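PDB 3MPP: botulinum neurotoxin type G from Clostridium botulinum, which adheres to the host cell surface through its receptor-binding domain and delivers its protease light chain into the host cytosol. Local coordinates for residues A[24-27]-A[28-32]; A[310-313]-A[314-317]; A[339-343]-A[344-348]; A[405-408]-A[409-413]. The protein carries 4 engineered substitutions. All coordinates share one frame; numbering follows the deposited sequence.

In the fold
Along the chain, the four local contacts follow one another without overlap. Interaction 1 lies in the N-terminal half of the receptor-binding domain, where a bend joins strand 23-26 of one sheet to strand 30-33 of another. Interactions 2, 3 and 4 belong to the C-terminal, beta-trefoil half, and their centres are 40 to 50 Å from that of interaction 1. Interactions 2 and 3 sit on loops of one sheet, in which strands 307-312 and 346-353 are neighbours, with centres 15 Å apart. Interaction 4, whose centre is 34 and 32 Å from theirs, leads into helix 411-414 beside W402, the inferred ganglioside-binding site. All four are surface contacts, and only interaction 4 adjoins this site.

Interaction 1. Residues A[24-27]-A[28-32]; sequences MNVG and SDVIF
The bend that carries the chain from strand 23-26 into strand 30-33 is lined on its inner side by V26, V30 and F32. One methyl group, V26 CG1, carries the apolar contact: it lies 3.7 Å from F32 CE2 and equally near F32 CZ, in the plane of the ring. The valine therefore meets the C-H rim of the phenylalanine rather than its pi face, and the two side chains reach each other from opposite directions. With V26 CG1 trans to the backbone nitrogen (chi1 -177°), this methyl is directed across the bend, where it also packs 4.1 Å from V30 CB. V30 in turn lays its CG1 3.6 Å above one face of the F32 ring, displaced toward the rim, while Y9 stacks on the same phenylalanine.

The two strands belong to different sheets of the concanavalin-like N-terminal receptor-binding subdomain: 23-26 is an outermost strand of one, and 30-33 pairs with strand 39-43 in the other. Backbone bonds from G27 to N49 and from D29 to N47 hold the connection against the segment between strands 39-43 and 50-53 of the same chain. Inside the bend, a water donates to G27 O at 3.2 Å and to V30 O at 2.9 Å, bridging two carbonyls that cannot bond to each other. L14 of strand 13-16 also touches the V26 side chain.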
loop_
_atom_site.group_PDB
_atom_site.type_symbol
_atom_site.label_atom_id
_atom_site.label_comp_id
_atom_site.label_asym_id
_atom_site.label_seq_id
_atom_site.Cartn_x
_atom_site.Cartn_y
_atom_site.Cartn_z
ATOM N N MET A 24 4.194 11.869 -25.143
ATOM C CA MET A 24 5.074 11.291 -24.127
ATOM C C MET A 24 6.430 10.841 -24.665
ATOM O O MET A 24 6.509 10.101 -25.641
ATOM C CB MET A 24 4.395 10.087 -23.457
ATOM C CG MET A 24 2.984 10.353 -22.962
ATOM S SD MET A 24 2.974 11.610 -21.680
ATOM C CE MET A 24 1.290 12.203 -21.816
ATOM N N ASN A 25 7.502 11.288 -24.022
ATOM C CA ASN A 25 8.846 10.799 -24.327
ATOM C C ASN A 25 9.363 9.986 -23.136
ATOM O O ASN A 25 9.376 10.480 -22.004
ATOM C CB ASN A 25 9.786 11.964 -24.635
ATOM C CG ASN A 25 11.009 11.541 -25.434
ATOM O OD1 ASN A 25 11.583 10.477 -25.204
ATOM N ND2 ASN A 25 11.415 12.382 -26.381
ATOM N N VAL A 26 9.777 8.746 -23.390
ATOM C CA VAL A 26 10.173 7.824 -22.321
ATOM C C VAL A 26 11.591 7.300 -22.501
ATOM O O VAL A 26 11.920 6.713 -23.536
ATOM C CB VAL A 26 9.230 6.607 -22.254
ATOM C CG1 VAL A 26 9.603 5.703 -21.093
ATOM C CG2 VAL A 26 7.772 7.053 -22.143
ATOM N N GLY A 27 12.425 7.506 -21.483
ATOM C CA GLY A 27 13.793 7.031 -21.515
ATOM C C GLY A 27 13.841 5.521 -21.507
ATOM O O GLY A 27 12.829 4.866 -21.279
ATOM N N SER A 28 15.028 4.972 -21.724
ATOM C CA SER A 28 15.201 3.526 -21.796
ATOM C C SER A 28 15.328 2.848 -20.426
ATOM O O SER A 28 15.288 1.622 -20.346
ATOM C CB SER A 28 16.437 3.199 -22.632
ATOM O OG SER A 28 17.601 3.753 -22.046
ATOM N N ASP A 29 15.489 3.640 -19.361
ATOM C CA ASP A 29 15.695 3.087 -18.016
ATOM C C ASP A 29 14.462 3.269 -17.119
ATOM O O ASP A 29 14.584 3.402 -15.899
ATOM C CB ASP A 29 16.952 3.694 -17.361
ATOM C CG ASP A 29 17.364 2.973 -16.065
ATOM O OD1 ASP A 29 17.268 1.728 -15.992
ATOM O OD2 ASP A 29 17.797 3.669 -15.120
ATOM N N VAL A 30 13.278 3.264 -17.726
ATOM C CA VAL A 30 12.028 3.285 -16.968
ATOM C C VAL A 30 11.390 1.896 -16.995
ATOM O O VAL A 30 11.363 1.237 -18.027
ATOM C CB VAL A 30 11.016 4.314 -17.523
ATOM C CG1 VAL A 30 9.711 4.263 -16.727
ATOM C CG2 VAL A 30 11.602 5.729 -17.493
ATOM N N ILE A 31 10.900 1.442 -15.848
ATOM C CA ILE A 31 10.209 0.160 -15.778
ATOM C C ILE A 31 8.704 0.389 -15.663
ATOM O O ILE A 31 8.236 1.244 -14.912
ATOM C CB ILE A 31 10.707 -0.706 -14.595
ATOM C CG1 ILE A 31 12.138 -1.185 -14.837
ATOM C CG2 ILE A 31 9.816 -1.933 -14.413
ATOM C CD1 ILE A 31 13.176 -0.113 -14.695
ATOM N N PHE A 32 7.945 -0.381 -16.420
ATOM C CA PHE A 32 6.502 -0.258 -16.412
ATOM C C PHE A 32 5.911 -1.595 -16.017
ATOM O O PHE A 32 6.529 -2.637 -16.210
ATOM C CB PHE A 32 5.974 0.096 -17.805
ATOM C CG PHE A 32 6.318 1.489 -18.265
ATOM C CD1 PHE A 32 5.554 2.568 -17.865
ATOM C CD2 PHE A 32 7.387 1.706 -19.126
ATOM C CE1 PHE A 32 5.856 3.847 -18.292
ATOM C CE2 PHE A 32 7.693 2.980 -19.570
ATOM C CZ PHE A 32 6.929 4.055 -19.151
HETATM O O HOH W 1 11.293 2.125 -20.749
#

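Interaction 2. Residues A[310-313]-A[314-317]; sequences LNID and NISD
Beyond I312 the backbone leaves its extended course, and D313 and N314 turn it with psi values of 11° and 23°, which brings I315 back beside I312. Two waters span the bend. One donates to I312 O at 2.8 Å and accepts from I315 N at 2.9 Å; the other donates to D313 O and to S316 O, at 2.9 Å from each. The first links a donor and an acceptor too far apart to bond directly; the second joins two carbonyl oxygens, which have no proton to share.

Among the side chains, I312 CG2 touches I315 CD1 at 3.6 Å, the extended end of one isoleucine meeting the short branch of the other at a slant. The same I312 CG2 lies 3.6 Å from N314 OD1, an apolar neighbour for an oxygen whose hydrogen bond comes from R284 N; N314 ND2 is bound to G282 O. A chi1 of 74° sets D313 CG between its backbone nitrogen and carbonyl carbon and keeps OD1 near N314 N, while the carboxylate forms a salt bridge through D313 OD1 with R284 and a hydrogen bond through D313 OD2 with Q239. Both residues thereby tie the turn to the chain entering strand 285-289. Since strands 307-312 and 320-325 pair antiparallel, with I312 bonded to Y320, the arrangement is that of a beta-hairpin loop in the trefoil subdomain.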
loop_
_atom_site.group_PDB
_atom_site.type_symbol
_atom_site.label_atom_id
_atom_site.label_comp_id
_atom_site.label_asym_id
_atom_site.label_seq_id
_atom_site.Cartn_x
_atom_site.Cartn_y
_atom_site.Cartn_z
ATOM N N LEU A 310 -5.506 -22.035 1.812
ATOM C CA LEU A 310 -4.285 -21.415 2.307
ATOM C C LEU A 310 -3.267 -22.525 2.584
ATOM O O LEU A 310 -3.400 -23.252 3.567
ATOM C CB LEU A 310 -4.570 -20.586 3.574
ATOM C CG LEU A 310 -5.347 -19.269 3.375
ATOM C CD1 LEU A 310 -5.646 -18.553 4.712
ATOM C CD2 LEU A 310 -4.557 -18.321 2.447
ATOM N N ASN A 311 -2.293 -22.683 1.686
ATOM C CA ASN A 311 -1.166 -23.587 1.906
ATOM C C ASN A 311 -0.148 -22.889 2.815
ATOM O O ASN A 311 -0.088 -21.656 2.861
ATOM C CB ASN A 311 -0.479 -23.958 0.581
ATOM C CG ASN A 311 -1.190 -25.088 -0.177
ATOM O OD1 ASN A 311 -2.182 -25.643 0.283
ATOM N ND2 ASN A 311 -0.665 -25.428 -1.350
ATOM N N ILE A 312 0.656 -23.672 3.524
ATOM C CA ILE A 312 1.733 -23.121 4.339
ATOM C C ILE A 312 2.978 -23.910 3.970
ATOM O O ILE A 312 2.986 -25.134 4.080
ATOM C CB ILE A 312 1.468 -23.302 5.838
ATOM C CG1 ILE A 312 0.190 -22.560 6.237
ATOM C CG2 ILE A 312 2.707 -22.868 6.654
ATOM C CD1 ILE A 312 -0.325 -22.915 7.648
ATOM N N ASP A 313 4.019 -23.220 3.503
ATOM C CA ASP A 313 5.146 -23.941 2.905
ATOM C C ASP A 313 6.438 -23.836 3.704
ATOM O O ASP A 313 7.490 -24.217 3.206
ATOM C CB ASP A 313 5.395 -23.494 1.454
ATOM C CG ASP A 313 6.033 -22.107 1.371
ATOM O OD1 ASP A 313 6.101 -21.420 2.412
ATOM O OD2 ASP A 313 6.465 -21.706 0.267
ATOM N N ASN A 314 6.375 -23.325 4.930
ATOM C CA ASN A 314 7.586 -23.241 5.747
ATOM C C ASN A 314 7.508 -23.969 7.095
ATOM O O ASN A 314 8.235 -23.648 8.024
ATOM C CB ASN A 314 8.040 -21.782 5.928
ATOM C CG ASN A 314 7.133 -20.990 6.854
ATOM O OD1 ASN A 314 5.960 -21.310 7.018
ATOM N ND2 ASN A 314 7.678 -19.939 7.456
ATOM N N ILE A 315 6.622 -24.945 7.202
ATOM C CA ILE A 315 6.551 -25.761 8.416
ATOM C C ILE A 315 7.457 -26.982 8.325
ATOM O O ILE A 315 8.057 -27.408 9.317
ATOM C CB ILE A 315 5.124 -26.229 8.704
ATOM C CG1 ILE A 315 4.298 -25.071 9.274
ATOM C CG2 ILE A 315 5.136 -27.396 9.695
ATOM C CD1 ILE A 315 2.805 -25.345 9.289
ATOM N N SER A 316 7.545 -27.551 7.131
ATOM C CA SER A 316 8.439 -28.680 6.901
ATOM C C SER A 316 8.568 -28.894 5.412
ATOM O O SER A 316 8.118 -28.059 4.627
ATOM C CB SER A 316 7.911 -29.944 7.565
ATOM O OG SER A 316 6.869 -30.528 6.804
ATOM N N ASP A 317 9.176 -30.017 5.038
ATOM C CA ASP A 317 9.346 -30.399 3.640
ATOM C C ASP A 317 8.011 -30.613 2.931
ATOM O O ASP A 317 7.892 -30.361 1.732
ATOM C CB ASP A 317 10.191 -31.676 3.525
ATOM C CG ASP A 317 11.619 -31.483 4.006
ATOM O OD1 ASP A 317 12.021 -30.323 4.246
ATOM O OD2 ASP A 317 12.342 -32.500 4.137
HETATM O O HOH W 2 5.111 -26.534 5.252
HETATM O O HOH W 3 7.133 -26.922 2.180
#

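Interaction 3. Residues A[339-343]-A[344-348]; sequences PINDD and PTFYD
Hydrogen bonds to D343 dominate the contact with T345 and F346. D343 OD1 receives two donors from the same face of the carboxylate: T345 OG1 at 2.7 Å, from well above the plane, and T345 N at 2.9 Å, on the anti side and nearer the plane. The double grip limits rotation of the carboxylate, which chi1 near 180° (-175°) swings to the side of the residue's own carbonyl carbon. In the main chain, F346 N donates to D343 O at 3.0 Å and closes a type I beta turn over P344 and T345. Just before it, N341 forms an Asx turn: N341 OD1 accepts from D343 N at 3.0 Å on a lone pair, while N341 ND2 makes an almost straight bond back to P339 O. Its amide is thus held at both ends.

These turns form the connection between strands 332-339 and 346-353 of the beta-trefoil subdomain, two strands that both pair with strand 320-325. N341 N bonds to Y323 OH, and T345 pairs through its backbone with V326, so both limbs of the loop are moored to the same part of the fold.

Van der Waals contacts gather on the F346 ring. D343 OD2 lies 3.6 Å from F346 CE2, with the carboxylate inclined at 65° to the ring, and T345 OG1 stands 3.5 Å above the F346 ring plane near its rim. F336 stacks on this ring.

Two waters bridge the segments: one donates to D343 OD2 and T345 OG1, another to N341 O and D348 OD2, the latter also salt-bridged to R321.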
loop_
_atom_site.group_PDB
_atom_site.type_symbol
_atom_site.label_atom_id
_atom_site.label_comp_id
_atom_site.label_asym_id
_atom_site.label_seq_id
_atom_site.Cartn_x
_atom_site.Cartn_y
_atom_site.Cartn_z
ATOM N N PRO A 339 -0.822 -31.469 7.523
ATOM C CA PRO A 339 -0.600 -32.040 6.192
ATOM C C PRO A 339 -1.928 -32.258 5.470
ATOM O O PRO A 339 -2.967 -32.481 6.106
ATOM C CB PRO A 339 0.054 -33.406 6.486
ATOM C CG PRO A 339 0.618 -33.278 7.890
ATOM C CD PRO A 339 -0.296 -32.320 8.611
ATOM N N ILE A 340 -1.883 -32.211 4.146
ATOM C CA ILE A 340 -3.062 -32.438 3.323
ATOM C C ILE A 340 -3.743 -33.750 3.682
ATOM O O ILE A 340 -3.081 -34.773 3.891
ATOM C CB ILE A 340 -2.710 -32.460 1.823
ATOM C CG1 ILE A 340 -1.853 -31.245 1.461
ATOM C CG2 ILE A 340 -3.982 -32.520 0.975
ATOM C CD1 ILE A 340 -2.415 -29.928 1.976
ATOM N N ASN A 341 -5.071 -33.720 3.748
ATOM C CA ASN A 341 -5.835 -34.900 4.154
ATOM C C ASN A 341 -7.259 -34.864 3.612
ATOM O O ASN A 341 -7.747 -33.797 3.228
ATOM C CB ASN A 341 -5.898 -34.962 5.685
ATOM C CG ASN A 341 -6.695 -33.799 6.279
ATOM O OD1 ASN A 341 -7.918 -33.871 6.383
ATOM N ND2 ASN A 341 -6.001 -32.716 6.661
ATOM N N ASP A 342 -7.923 -36.021 3.630
ATOM C CA ASP A 342 -9.328 -36.131 3.229
ATOM C C ASP A 342 -10.249 -36.445 4.410
ATOM O O ASP A 342 -11.214 -37.198 4.280
ATOM C CB ASP A 342 -9.478 -37.222 2.183
ATOM C CG ASP A 342 -8.830 -36.850 0.869
ATOM O OD1 ASP A 342 -8.994 -35.693 0.443
ATOM O OD2 ASP A 342 -8.153 -37.710 0.278
ATOM N N ASP A 343 -9.928 -35.886 5.565
ATOM C CA ASP A 343 -10.698 -36.161 6.769
ATOM C C ASP A 343 -11.868 -35.181 6.777
ATOM O O ASP A 343 -11.675 -33.973 6.879
ATOM C CB ASP A 343 -9.803 -35.995 7.998
ATOM C CG ASP A 343 -10.490 -36.385 9.286
ATOM O OD1 ASP A 343 -11.730 -36.248 9.363
ATOM O OD2 ASP A 343 -9.780 -36.831 10.219
ATOM N N PRO A 344 -13.092 -35.699 6.633
ATOM C CA PRO A 344 -14.279 -34.834 6.543
ATOM C C PRO A 344 -14.612 -34.086 7.843
ATOM O O PRO A 344 -15.521 -33.260 7.835
ATOM C CB PRO A 344 -15.423 -35.814 6.212
ATOM C CG PRO A 344 -14.840 -37.181 6.222
ATOM C CD PRO A 344 -13.422 -37.133 6.670
ATOM N N THR A 345 -13.912 -34.357 8.943
ATOM C CA THR A 345 -14.141 -33.555 10.146
ATOM C C THR A 345 -13.429 -32.202 10.028
ATOM O O THR A 345 -13.586 -31.324 10.873
ATOM C CB THR A 345 -13.690 -34.271 11.423
ATOM O OG1 THR A 345 -12.290 -34.547 11.340
ATOM C CG2 THR A 345 -14.480 -35.578 11.626
ATOM N N PHE A 346 -12.639 -32.044 8.972
ATOM C CA PHE A 346 -11.956 -30.780 8.723
ATOM C C PHE A 346 -12.351 -30.276 7.341
ATOM O O PHE A 346 -12.755 -31.062 6.484
ATOM C CB PHE A 346 -10.442 -30.956 8.799
ATOM C CG PHE A 346 -9.963 -31.613 10.071
ATOM C CD1 PHE A 346 -10.045 -30.948 11.287
ATOM C CD2 PHE A 346 -9.413 -32.881 10.044
ATOM C CE1 PHE A 346 -9.597 -31.556 12.462
ATOM C CE2 PHE A 346 -8.962 -33.490 11.210
ATOM C CZ PHE A 346 -9.053 -32.819 12.417
ATOM N N TYR A 347 -12.221 -28.971 7.120
ATOM C CA TYR A 347 -12.595 -28.383 5.846
ATOM C C TYR A 347 -11.623 -27.265 5.482
ATOM O O TYR A 347 -11.270 -26.438 6.335
ATOM C CB TYR A 347 -14.015 -27.837 5.954
ATOM C CG TYR A 347 -14.651 -27.423 4.639
ATOM C CD1 TYR A 347 -14.643 -28.276 3.546
ATOM C CD2 TYR A 347 -15.299 -26.191 4.508
ATOM C CE1 TYR A 347 -15.244 -27.921 2.346
ATOM C CE2 TYR A 347 -15.909 -25.829 3.307
ATOM C CZ TYR A 347 -15.872 -26.698 2.234
ATOM O OH TYR A 347 -16.458 -26.357 1.037
ATOM N N ASP A 348 -11.204 -27.218 4.218
ATOM C CA ASP A 348 -10.148 -26.285 3.825
ATOM C C ASP A 348 -10.575 -25.213 2.830
ATOM O O ASP A 348 -9.796 -24.322 2.501
ATOM C CB ASP A 348 -8.924 -27.029 3.289
ATOM C CG ASP A 348 -9.247 -27.894 2.062
ATOM O OD1 ASP A 348 -10.433 -28.064 1.717
ATOM O OD2 ASP A 348 -8.304 -28.412 1.451
HETATM O O HOH W 4 -7.731 -31.310 1.680
HETATM O O HOH W 5 -10.959 -36.868 12.619
#

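Interaction 4. Residues A[405-408]-A[409-413]; sequences RRIS and ENINK
S408 OG donates to N410 OD1 at 2.7 Å, approaching almost head-on to the amide carbonyl at a C=O...donor angle of 170°. A second bond, to the carbonyl of the same serine, belongs to the main chain: I411 N donates to S408 O at 3.2 Å and closes a type I beta turn through E409 and N410.

Across the turn, the apolar partners are two isoleucines. I407 CD1 meets I411 CG1 at 3.6 Å, the two side chains crossing obliquely. I411 CG1 is sent away from its own backbone nitrogen and toward I407 by a chi1 of -170°, while I411 CG2 is left toward R406.

This is the loop that follows strand 394-400 in the trefoil subdomain and leads into the short, weakly bonded helix 411-414. I407 also touches W402, the inferred ganglioside-binding residue, so the turn adjoins that site.

R406, at the centre of an inverse gamma turn, folds back on itself through chi2 and chi3 and brings its guanidinium over to I411 and N412. R406 NH2 comes within 3.2 Å of I411 CG2, and the arginine and the isoleucine cross at about a right angle. The edge of the same guanidinium is turned to the N412 amide, the two planes lying 54° apart; a weak bond runs from R406 NH2 to N412 OD1 at 3.5 Å. N412 ND2 lies nearer R406 NH2, at 3.3 Å, but both are donors and do not bond. R415 gives N412 OD1 another weak bond and also donates to R405 O, leaving its charge close to that of R406.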
loop_
_atom_site.group_PDB
_atom_site.type_symbol
_atom_site.label_atom_id
_atom_site.label_comp_id
_atom_site.label_asym_id
_atom_site.label_seq_id
_atom_site.Cartn_x
_atom_site.Cartn_y
_atom_site.Cartn_z
ATOM N N ARG A 405 -21.007 -11.227 14.494
ATOM C CA ARG A 405 -22.059 -10.616 15.309
ATOM C C ARG A 405 -22.272 -9.138 14.984
ATOM O O ARG A 405 -21.320 -8.359 14.891
ATOM C CB ARG A 405 -21.785 -10.812 16.803
ATOM C CG ARG A 405 -21.826 -12.293 17.189
ATOM C CD ARG A 405 -21.803 -12.503 18.686
ATOM N NE ARG A 405 -22.929 -11.876 19.379
ATOM C CZ ARG A 405 -23.120 -11.982 20.690
ATOM N NH1 ARG A 405 -22.261 -12.698 21.408
ATOM N NH2 ARG A 405 -24.152 -11.384 21.280
ATOM N N ARG A 406 -23.533 -8.774 14.802
ATOM C CA ARG A 406 -23.912 -7.404 14.505
ATOM C C ARG A 406 -24.159 -6.715 15.835
ATOM O O ARG A 406 -25.289 -6.380 16.170
ATOM C CB ARG A 406 -25.181 -7.375 13.644
ATOM C CG ARG A 406 -25.101 -8.201 12.358
ATOM C CD ARG A 406 -23.691 -8.278 11.779
ATOM N NE ARG A 406 -23.056 -6.972 11.633
ATOM C CZ ARG A 406 -21.752 -6.794 11.432
ATOM N NH1 ARG A 406 -20.934 -7.838 11.350
ATOM N NH2 ARG A 406 -21.261 -5.571 11.318
ATOM N N ILE A 407 -23.080 -6.537 16.594
ATOM C CA ILE A 407 -23.140 -5.975 17.935
ATOM C C ILE A 407 -23.702 -4.553 17.931
ATOM O O ILE A 407 -24.481 -4.175 18.803
ATOM C CB ILE A 407 -21.733 -6.003 18.574
ATOM C CG1 ILE A 407 -21.212 -7.448 18.598
ATOM C CG2 ILE A 407 -21.756 -5.413 19.969
ATOM C CD1 ILE A 407 -19.712 -7.553 18.627
ATOM N N SER A 408 -23.281 -3.766 16.946
ATOM C CA SER A 408 -23.793 -2.422 16.747
ATOM C C SER A 408 -23.454 -2.053 15.311
ATOM O O SER A 408 -22.656 -2.732 14.683
ATOM C CB SER A 408 -23.115 -1.452 17.708
ATOM O OG SER A 408 -21.707 -1.537 17.571
ATOM N N GLU A 409 -24.047 -0.976 14.800
ATOM C CA GLU A 409 -23.795 -0.574 13.416
ATOM C C GLU A 409 -22.330 -0.182 13.138
ATOM O O GLU A 409 -21.882 -0.271 12.007
ATOM C CB GLU A 409 -24.757 0.547 12.984
ATOM C CG GLU A 409 -26.213 0.099 12.753
ATOM C CD GLU A 409 -27.065 0.069 14.021
ATOM O OE1 GLU A 409 -26.503 -0.052 15.129
ATOM O OE2 GLU A 409 -28.310 0.175 13.906
ATOM N N ASN A 410 -21.589 0.240 14.163
ATOM C CA ASN A 410 -20.193 0.669 13.990
ATOM C C ASN A 410 -19.183 -0.392 14.430
ATOM O O ASN A 410 -17.983 -0.115 14.549
ATOM C CB ASN A 410 -19.917 1.949 14.790
ATOM C CG ASN A 410 -19.820 1.690 16.303
ATOM O OD1 ASN A 410 -20.297 0.669 16.799
ATOM N ND2 ASN A 410 -19.208 2.621 17.034
ATOM N N ILE A 411 -19.675 -1.592 14.708
ATOM C CA ILE A 411 -18.833 -2.662 15.251
ATOM C C ILE A 411 -17.560 -2.864 14.428
ATOM O O ILE A 411 -16.490 -3.108 14.976
ATOM C CB ILE A 411 -19.620 -4.000 15.383
ATOM C CG1 ILE A 411 -18.807 -5.033 16.167
ATOM C CG2 ILE A 411 -19.995 -4.551 14.025
ATOM C CD1 ILE A 411 -18.146 -4.471 17.402
ATOM N N ASN A 412 -17.659 -2.731 13.112
ATOM C CA ASN A 412 -16.502 -3.010 12.264
ATOM C C ASN A 412 -15.354 -2.006 12.434
ATOM O O ASN A 412 -14.232 -2.266 12.020
ATOM C CB ASN A 412 -16.921 -3.152 10.792
ATOM C CG ASN A 412 -17.895 -4.307 10.570
ATOM O OD1 ASN A 412 -17.816 -5.345 11.241
ATOM N ND2 ASN A 412 -18.807 -4.139 9.620
ATOM N N LYS A 413 -15.623 -0.868 13.066
ATOM C CA LYS A 413 -14.564 0.102 13.297
ATOM C C LYS A 413 -13.784 -0.210 14.575
ATOM O O LYS A 413 -12.668 0.271 14.760
ATOM C CB LYS A 413 -15.144 1.519 13.349
ATOM C CG LYS A 413 -15.701 1.978 12.008
ATOM C CD LYS A 413 -16.532 3.245 12.138
ATOM C CE LYS A 413 -17.101 3.652 10.787
ATOM N NZ LYS A 413 -17.747 2.495 10.107
#